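Local coordinates for protein endoglucanase (PDB 3X17) that hydrolyses internal beta-1,4-glucosidic bonds of cellulose as a family 9 glycoside hydrolase, with an Ig-like domain ahead of its (alpha/alpha)6-barrel catalytic domain, at residues Gln32-Leu37 / Ser420-Pro425; Met284-Phe289 / Trp348-Arg353; Gln54-Arg57 / Gln62-Trp65. One frame throughout, in Å; residues are numbered along the deposited sequence.

Contact 1 (Gln32-Leu37 / Ser420-Pro425)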
loop_
_atom_site.group_PDB
_atom_site.type_symbol
_atom_site.label_atom_id
_atom_site.label_comp_id
_atom_site.label_asym_id
_atom_site.label_seq_id
_atom_site.Cartn_x
_atom_site.Cartn_y
_atom_site.Cartn_z
ATOM N N GLN A 32 -18.399 -3.570 12.391
ATOM C CA GLN A 32 -17.997 -4.526 13.431
ATOM C C GLN A 32 -17.487 -3.831 14.696
ATOM O O GLN A 32 -16.914 -2.743 14.627
ATOM C CB GLN A 32 -16.936 -5.485 12.895
ATOM C CG GLN A 32 -15.649 -4.793 12.385
ATOM C CD GLN A 32 -14.626 -5.800 11.856
ATOM O OE1 GLN A 32 -14.375 -6.834 12.489
ATOM N NE2 GLN A 32 -14.015 -5.492 10.700
ATOM N N ALA A 33 -17.710 -4.457 15.850
ATOM C CA ALA A 33 -16.940 -4.151 17.050
ATOM C C ALA A 33 -16.541 -5.458 17.714
ATOM O O ALA A 33 -17.258 -6.465 17.643
ATOM C CB ALA A 33 -17.755 -3.277 18.030
ATOM N N VAL A 34 -15.326 -5.497 18.219
ATOM C CA VAL A 34 -14.758 -6.764 18.627
ATOM C C VAL A 34 -14.364 -6.587 20.067
ATOM O O VAL A 34 -13.682 -5.619 20.413
ATOM C CB VAL A 34 -13.549 -7.166 17.762
ATOM C CG1 VAL A 34 -12.818 -8.364 18.350
ATOM C CG2 VAL A 34 -13.988 -7.458 16.334
ATOM N N LEU A 35 -14.912 -7.458 20.912
ATOM C CA LEU A 35 -14.564 -7.520 22.319
ATOM C C LEU A 35 -13.472 -8.570 22.496
ATOM O O LEU A 35 -13.694 -9.747 22.255
ATOM C CB LEU A 35 -15.796 -7.918 23.147
ATOM C CG LEU A 35 -15.506 -8.119 24.648
ATOM C CD1 LEU A 35 -15.198 -6.771 25.309
ATOM C CD2 LEU A 35 -16.687 -8.804 25.356
ATOM N N ALA A 36 -12.274 -8.138 22.855
ATOM C CA ALA A 36 -11.189 -9.090 23.039
ATOM C C ALA A 36 -10.903 -9.210 24.517
ATOM O O ALA A 36 -10.631 -8.214 25.171
ATOM C CB ALA A 36 -9.936 -8.654 22.277
ATOM N N LEU A 37 -10.939 -10.437 25.027
ATOM C CA LEU A 37 -10.593 -10.700 26.426
ATOM C C LEU A 37 -9.087 -10.732 26.657
ATOM O O LEU A 37 -8.334 -11.326 25.876
ATOM C CB LEU A 37 -11.206 -12.020 26.897
ATOM C CG LEU A 37 -12.725 -12.068 26.964
ATOM C CD1 LEU A 37 -13.202 -13.444 27.449
ATOM C CD2 LEU A 37 -13.234 -10.951 27.865
ATOM N N SER A 420 -9.644 -16.108 10.850
ATOM C CA SER A 420 -8.913 -15.049 11.533
ATOM C C SER A 420 -9.839 -14.136 12.309
ATOM O O SER A 420 -10.592 -13.355 11.738
ATOM C CB SER A 420 -8.090 -14.227 10.541
ATOM O OG SER A 420 -7.376 -13.192 11.210
ATOM N N GLY A 421 -9.733 -14.188 13.623
ATOM C CA GLY A 421 -10.694 -13.487 14.451
ATOM C C GLY A 421 -10.734 -12.003 14.142
ATOM O O GLY A 421 -11.800 -11.417 14.098
ATOM N N TYR A 422 -9.579 -11.388 13.883
ATOM C CA TYR A 422 -9.563 -9.949 13.629
ATOM C C TYR A 422 -9.789 -9.533 12.173
ATOM O O TYR A 422 -9.694 -8.337 11.855
ATOM C CB TYR A 422 -8.273 -9.324 14.140
ATOM C CG TYR A 422 -8.188 -9.262 15.634
ATOM C CD1 TYR A 422 -8.818 -8.224 16.346
ATOM C CD2 TYR A 422 -7.503 -10.231 16.344
ATOM C CE1 TYR A 422 -8.723 -8.138 17.708
ATOM C CE2 TYR A 422 -7.422 -10.173 17.729
ATOM C CZ TYR A 422 -8.046 -9.132 18.409
ATOM O OH TYR A 422 -7.871 -9.001 19.776
ATOM N N GLY A 423 -9.980 -10.497 11.274
ATOM C CA GLY A 423 -10.138 -10.156 9.863
ATOM C C GLY A 423 -8.874 -10.252 9.018
ATOM O O GLY A 423 -8.954 -10.529 7.836
ATOM N N VAL A 424 -7.708 -10.049 9.627
ATOM C CA VAL A 424 -6.453 -9.950 8.863
ATOM C C VAL A 424 -6.106 -11.304 8.276
ATOM O O VAL A 424 -6.100 -12.295 8.989
ATOM C CB VAL A 424 -5.270 -9.406 9.722
ATOM C CG1 VAL A 424 -5.042 -10.262 10.960
ATOM C CG2 VAL A 424 -3.982 -9.354 8.884
ATOM N N PRO A 425 -5.961 -11.375 6.945
ATOM C CA PRO A 425 -5.799 -12.664 6.259
ATOM C C PRO A 425 -4.379 -13.192 6.331
ATOM O O PRO A 425 -3.825 -13.648 5.322
ATOM C CB PRO A 425 -6.207 -12.355 4.808
ATOM C CG PRO A 425 -6.090 -10.863 4.680
ATOM C CD PRO A 425 -5.908 -10.238 6.013
HETATM O O HOH W 1 -11.086 -6.297 10.664
HETATM O O HOH W 2 -12.737 -8.703 12.932
#
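V34 and Y422 bring the backbones closest, their CA atoms 7.9 Å apart, where strand 32-37 passes a type I beta turn running from S420 to G423. G423 N closes that turn on S420 O, and G423 adopts backbone angles (phi 96°, psi -29°) at which a beta-carbon would be jammed against the preceding carbonyl oxygen, so glycine suits the position. Y422 does most of the reaching. With CG beside its own backbone N (chi1 -71°), the ring extends to the strand, where V34 CG1 lies 4.2 Å from Y422 CE1 and A36 CB 3.3 Å from Y422 OH. V34 and A36, two residues apart, point to the same side of the strand, toward the turn; their small apolar methyls lie obliquely against the ring, which L19 and L83 of the same sheet also touch. The strand belongs to the Ig-like domain and the turn to the (alpha/alpha)6-barrel domain, so this buried patch is part of their interface. The phenol hydroxyl is hydrogen-bonded to D81, also of the Ig-like domain. Q32 works through water. One water donates to Q32 OE1 and, at 3.1 Å, to G421 O; a second donates to Y422 O at 2.7 Å and accepts a weak bond from Q32 NE2. The same amide is held directly by R85 and D467.

Contact 2 (Met284-Phe289 / Trp348-Arg353)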
loop_
_atom_site.group_PDB
_atom_site.type_symbol
_atom_site.label_atom_id
_atom_site.label_comp_id
_atom_site.label_asym_id
_atom_site.label_seq_id
_atom_site.Cartn_x
_atom_site.Cartn_y
_atom_site.Cartn_z
ATOM N N MET A 284 0.645 1.669 -18.594
ATOM C CA MET A 284 -0.567 2.054 -17.875
ATOM C C MET A 284 -0.879 3.552 -17.946
ATOM O O MET A 284 -2.022 3.934 -18.072
ATOM C CB MET A 284 -0.518 1.594 -16.420
ATOM C CG MET A 284 -0.734 0.112 -16.269
ATOM S SD MET A 284 -0.370 -0.419 -14.589
ATOM C CE MET A 284 -1.911 0.046 -13.789
ATOM N N ALA A 285 0.122 4.396 -17.727
ATOM C CA ALA A 285 -0.118 5.840 -17.672
ATOM C C ALA A 285 -0.504 6.330 -19.055
ATOM O O ALA A 285 -1.271 7.297 -19.193
ATOM C CB ALA A 285 1.132 6.579 -17.183
ATOM N N ALA A 286 0.076 5.700 -20.074
ATOM C CA ALA A 286 -0.241 6.062 -21.452
ATOM C C ALA A 286 -1.745 5.894 -21.702
ATOM O O ALA A 286 -2.356 6.708 -22.387
ATOM C CB ALA A 286 0.576 5.221 -22.433
ATOM N N ARG A 287 -2.332 4.867 -21.139
ATOM C CA ARG A 287 -3.727 4.594 -21.309
ATOM C C ARG A 287 -4.530 5.549 -20.466
ATOM O O ARG A 287 -5.511 6.061 -20.893
ATOM C CB ARG A 287 -4.043 3.150 -20.926
ATOM C CG ARG A 287 -5.492 2.839 -20.695
ATOM C CD ARG A 287 -5.693 1.940 -19.511
ATOM N NE ARG A 287 -4.784 0.847 -19.579
ATOM C CZ ARG A 287 -4.325 0.135 -18.567
ATOM N NH1 ARG A 287 -4.698 0.343 -17.343
ATOM N NH2 ARG A 287 -3.489 -0.822 -18.828
ATOM N N ILE A 288 -4.088 5.786 -19.261
ATOM C CA ILE A 288 -4.923 6.480 -18.308
ATOM C C ILE A 288 -4.859 8.007 -18.478
ATOM O O ILE A 288 -5.846 8.703 -18.206
ATOM C CB ILE A 288 -4.593 6.027 -16.862
ATOM C CG1 ILE A 288 -5.095 4.608 -16.623
ATOM C CG2 ILE A 288 -5.196 6.935 -15.837
ATOM C CD1 ILE A 288 -4.501 3.975 -15.382
ATOM N N PHE A 289 -3.714 8.536 -18.916
ATOM C CA PHE A 289 -3.535 10.003 -18.968
ATOM C C PHE A 289 -4.061 10.535 -20.288
ATOM O O PHE A 289 -4.000 11.734 -20.524
ATOM C CB PHE A 289 -2.050 10.413 -18.847
ATOM C CG PHE A 289 -1.571 10.567 -17.440
ATOM C CD1 PHE A 289 -1.142 9.461 -16.716
ATOM C CD2 PHE A 289 -1.512 11.834 -16.846
ATOM C CE1 PHE A 289 -0.719 9.593 -15.392
ATOM C CE2 PHE A 289 -1.087 11.976 -15.519
ATOM C CZ PHE A 289 -0.659 10.852 -14.806
ATOM N N TRP A 348 0.589 -4.366 -24.606
ATOM C CA TRP A 348 -0.454 -4.960 -25.448
ATOM C C TRP A 348 -1.777 -4.200 -25.349
ATOM O O TRP A 348 -2.433 -3.946 -26.367
ATOM C CB TRP A 348 -0.685 -6.435 -25.096
ATOM C CG TRP A 348 -1.776 -7.041 -25.943
ATOM C CD1 TRP A 348 -1.822 -7.082 -27.321
ATOM C CD2 TRP A 348 -3.027 -7.562 -25.491
ATOM N NE1 TRP A 348 -3.005 -7.631 -27.742
ATOM C CE2 TRP A 348 -3.773 -7.922 -26.644
ATOM C CE3 TRP A 348 -3.569 -7.818 -24.230
ATOM C CZ2 TRP A 348 -5.024 -8.518 -26.566
ATOM C CZ3 TRP A 348 -4.827 -8.394 -24.155
ATOM C CH2 TRP A 348 -5.540 -8.737 -25.312
ATOM N N VAL A 349 -2.156 -3.832 -24.123
ATOM C CA VAL A 349 -3.464 -3.226 -23.860
ATOM C C VAL A 349 -3.561 -1.871 -24.520
ATOM O O VAL A 349 -4.600 -1.552 -25.105
ATOM C CB VAL A 349 -3.766 -3.057 -22.342
ATOM C CG1 VAL A 349 -4.943 -2.105 -22.139
ATOM C CG2 VAL A 349 -4.052 -4.392 -21.687
ATOM N N VAL A 350 -2.506 -1.056 -24.428
ATOM C CA VAL A 350 -2.555 0.314 -25.006
ATOM C C VAL A 350 -2.205 0.400 -26.512
ATOM O O VAL A 350 -2.666 1.315 -27.212
ATOM C CB VAL A 350 -1.692 1.321 -24.174
ATOM C CG1 VAL A 350 -0.197 0.987 -24.249
ATOM C CG2 VAL A 350 -1.986 2.791 -24.559
ATOM N N THR A 351 -1.392 -0.532 -27.015
ATOM C CA THR A 351 -0.993 -0.490 -28.434
ATOM C C THR A 351 -1.751 -1.482 -29.317
ATOM O O THR A 351 -1.815 -1.301 -30.517
ATOM C CB THR A 351 0.520 -0.736 -28.663
ATOM O OG1 THR A 351 0.827 -2.123 -28.439
ATOM C CG2 THR A 351 1.398 0.178 -27.749
ATOM N N GLY A 352 -2.156 -2.606 -28.740
ATOM C CA GLY A 352 -2.854 -3.621 -29.488
ATOM C C GLY A 352 -1.920 -4.478 -30.316
ATOM O O GLY A 352 -2.364 -5.399 -30.969
ATOM N N ARG A 353 -0.614 -4.238 -30.212
ATOM C CA ARG A 353 0.353 -4.895 -31.083
ATOM C C ARG A 353 0.645 -6.363 -30.747
ATOM O O ARG A 353 0.829 -6.755 -29.563
ATOM C CB ARG A 353 1.643 -4.109 -31.130
ATOM C CG ARG A 353 1.767 -3.256 -32.358
ATOM C CD ARG A 353 3.129 -2.606 -32.394
ATOM N NE ARG A 353 2.936 -1.188 -32.208
ATOM C CZ ARG A 353 3.409 -0.471 -31.207
ATOM N NH1 ARG A 353 4.310 -0.967 -30.377
ATOM N NH2 ARG A 353 3.060 0.799 -31.137
#
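Helices 272-288 and 337-351 of the (alpha/alpha)6 barrel meet here near their C-terminal ends, with R287 and V350 facing each other at a CA-CA distance of 5.8 Å. V350 packs a methyl against the opposite backbone: its CG2, anti to the backbone N, points at the neighbouring helix and sits 4.0 Å from R287 N and 4.1 Å from A286 CB. The small A286 side chain is consistent with the close approach of the helices, and L301 of helix 294-312 packs against both A286 and V350. At the preceding residue, R287 crosses V349 at a slant. Its CG is anti to the backbone N (chi1 164°) and the chain then bends twice, which lays the guanidinium beside V349, R287 NH2 lying 3.8 Å and R287 NE 3.9 Å from V349 CG1. M284 CA lies over one face of the same guanidinium, offset toward its rim. R287 plays two parts: its aliphatic CB meets V350, while NH2 forms a salt bridge with E346 and NH1 another with E199. Ion pairing to both helix 337-351 and helix 184-200 should therefore fix the guanidinium's position and offset the cost of its partial burial beside valine.

Contact 3 (Gln54-Arg57 / Gln62-Trp65)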
loop_
_atom_site.group_PDB
_atom_site.type_symbol
_atom_site.label_atom_id
_atom_site.label_comp_id
_atom_site.label_asym_id
_atom_site.label_seq_id
_atom_site.Cartn_x
_atom_site.Cartn_y
_atom_site.Cartn_z
ATOM N N GLN A 54 -23.519 -1.415 23.746
ATOM C CA GLN A 54 -24.249 -0.256 23.306
ATOM C C GLN A 54 -23.362 0.608 22.416
ATOM O O GLN A 54 -22.140 0.632 22.580
ATOM C CB GLN A 54 -24.740 0.553 24.509
ATOM C CG GLN A 54 -25.455 -0.271 25.551
ATOM C CD GLN A 54 -25.721 0.532 26.806
ATOM O OE1 GLN A 54 -24.828 1.199 27.324
ATOM N NE2 GLN A 54 -26.963 0.505 27.278
ATOM N N ILE A 55 -23.980 1.277 21.449
ATOM C CA ILE A 55 -23.368 2.424 20.802
ATOM C C ILE A 55 -24.054 3.664 21.328
ATOM O O ILE A 55 -25.275 3.709 21.427
ATOM C CB ILE A 55 -23.557 2.416 19.281
ATOM C CG1 ILE A 55 -23.067 1.107 18.630
ATOM C CG2 ILE A 55 -23.047 3.735 18.659
ATOM C CD1 ILE A 55 -21.691 0.622 19.062
ATOM N N VAL A 56 -23.270 4.702 21.570
ATOM C CA VAL A 56 -23.712 5.828 22.372
ATOM C C VAL A 56 -23.272 7.136 21.687
ATOM O O VAL A 56 -22.135 7.252 21.251
ATOM C CB VAL A 56 -23.071 5.733 23.765
ATOM C CG1 VAL A 56 -23.262 7.001 24.503
ATOM C CG2 VAL A 56 -23.664 4.563 24.543
ATOM N N ARG A 57 -24.171 8.103 21.555
ATOM C CA ARG A 57 -23.766 9.424 21.050
ATOM C C ARG A 57 -22.596 9.976 21.866
ATOM O O ARG A 57 -22.578 9.869 23.098
ATOM C CB ARG A 57 -24.937 10.415 21.050
ATOM C CG ARG A 57 -25.959 10.188 19.934
ATOM C CD ARG A 57 -26.232 11.464 19.138
ATOM N NE ARG A 57 -26.839 12.498 19.971
ATOM C CZ ARG A 57 -28.136 12.558 20.263
ATOM N NH1 ARG A 57 -28.978 11.662 19.760
ATOM N NH2 ARG A 57 -28.596 13.522 21.052
ATOM N N GLN A 62 -26.397 9.263 25.122
ATOM C CA GLN A 62 -27.625 8.624 24.655
ATOM C C GLN A 62 -27.378 7.320 23.870
ATOM O O GLN A 62 -26.766 7.333 22.801
ATOM C CB GLN A 62 -28.416 9.603 23.796
ATOM C CG GLN A 62 -29.352 8.923 22.809
ATOM C CD GLN A 62 -30.668 9.662 22.616
ATOM O OE1 GLN A 62 -30.699 10.890 22.446
ATOM N NE2 GLN A 62 -31.766 8.909 22.606
ATOM N N VAL A 63 -27.859 6.201 24.403
ATOM C CA VAL A 63 -27.803 4.932 23.683
ATOM C C VAL A 63 -28.572 4.940 22.362
ATOM O O VAL A 63 -29.747 5.304 22.306
ATOM C CB VAL A 63 -28.283 3.772 24.540
ATOM C CG1 VAL A 63 -28.058 2.454 23.798
ATOM C CG2 VAL A 63 -27.566 3.785 25.893
ATOM N N VAL A 64 -27.888 4.575 21.283
ATOM C CA VAL A 64 -28.505 4.654 19.971
ATOM C C VAL A 64 -28.606 3.268 19.337
ATOM O O VAL A 64 -29.333 3.057 18.365
ATOM C CB VAL A 64 -27.797 5.711 19.076
ATOM C CG1 VAL A 64 -26.484 5.181 18.516
ATOM C CG2 VAL A 64 -28.715 6.200 17.979
ATOM N N TRP A 65 -27.975 2.299 19.988
ATOM C CA TRP A 65 -27.941 0.932 19.499
ATOM C C TRP A 65 -27.527 0.046 20.669
ATOM O O TRP A 65 -26.648 0.396 21.445
ATOM C CB TRP A 65 -26.949 0.809 18.316
ATOM C CG TRP A 65 -26.955 -0.524 17.601
ATOM C CD1 TRP A 65 -27.502 -0.791 16.377
ATOM C CD2 TRP A 65 -26.325 -1.743 18.028
ATOM N NE1 TRP A 65 -27.278 -2.105 16.030
ATOM C CE2 TRP A 65 -26.572 -2.717 17.027
ATOM C CE3 TRP A 65 -25.532 -2.091 19.126
ATOM C CZ2 TRP A 65 -26.073 -4.023 17.102
ATOM C CZ3 TRP A 65 -25.064 -3.397 19.222
ATOM C CH2 TRP A 65 -25.343 -4.355 18.215
#
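I55 faces both V64 and W65 across a classic beta bulge in the hairpin formed by strands 52-57 and 63-74 of the Ig-like domain. The extra residue makes I55 O a double acceptor: V64 N reaches it at 2.8 Å in an almost straight bond (176°), whereas W65 N manages only a weak one at 3.4 Å. I55 N in turn donates to W65 O at 2.8 Å. On the I55 side of the sheet, the isoleucine meets its partners at a slant. Its CG2, anti to the backbone N, touches V64 CG1 at 3.7 Å, while I55 CG1 turns to W65, lying 3.9 Å from W65 CB and close to CE3. Branched and aromatic groups suit this side, where Y97 and A99 of strand 95-101 also pack on I55. V56 and V63 share the other side as a non-hydrogen-bonded pair, their CG2 methyls 4.2 Å apart. There V63 also crosses Q54 at about a right angle: the extended glutamine passes over the valine methyls, with Q54 NE2 3.6 Å from V63 CG2, and its amide is hydrogen-bonded to E66. Toward the turn, R57 and Q62 run side by side in the same direction, guanidinium and amide planes 45° apart. Long polar chains fit this solvent-facing end, and R57 forms salt bridges with D59 and D60. Between their backbones R57 N donates to Q62 O at 3.0 Å.

Contacts 1 and 3 both involve the Ig-like sheet, contact 1 through strand 32-37 alone; their centres are 21 Å apart and their nearest atoms about 6 Å. Contact 3 pairs two neighbouring interior strands of the sheet near the hairpin turn, whereas contact 1 presses another strand against the catalytic domain. Contact 2 belongs to the catalytic domain alone, on the opposite side of the chain's centre from contact 1, with centres 41 Å apart; its centre is 51 Å from that of contact 3, with nearest atoms about 38 Å apart. Along the chain, contact 1 encloses both others. None of the three contacts includes a residue that binds the zinc or calcium ions, though helix 337-351 of contact 2 also carries calcium ligands D338 and D339.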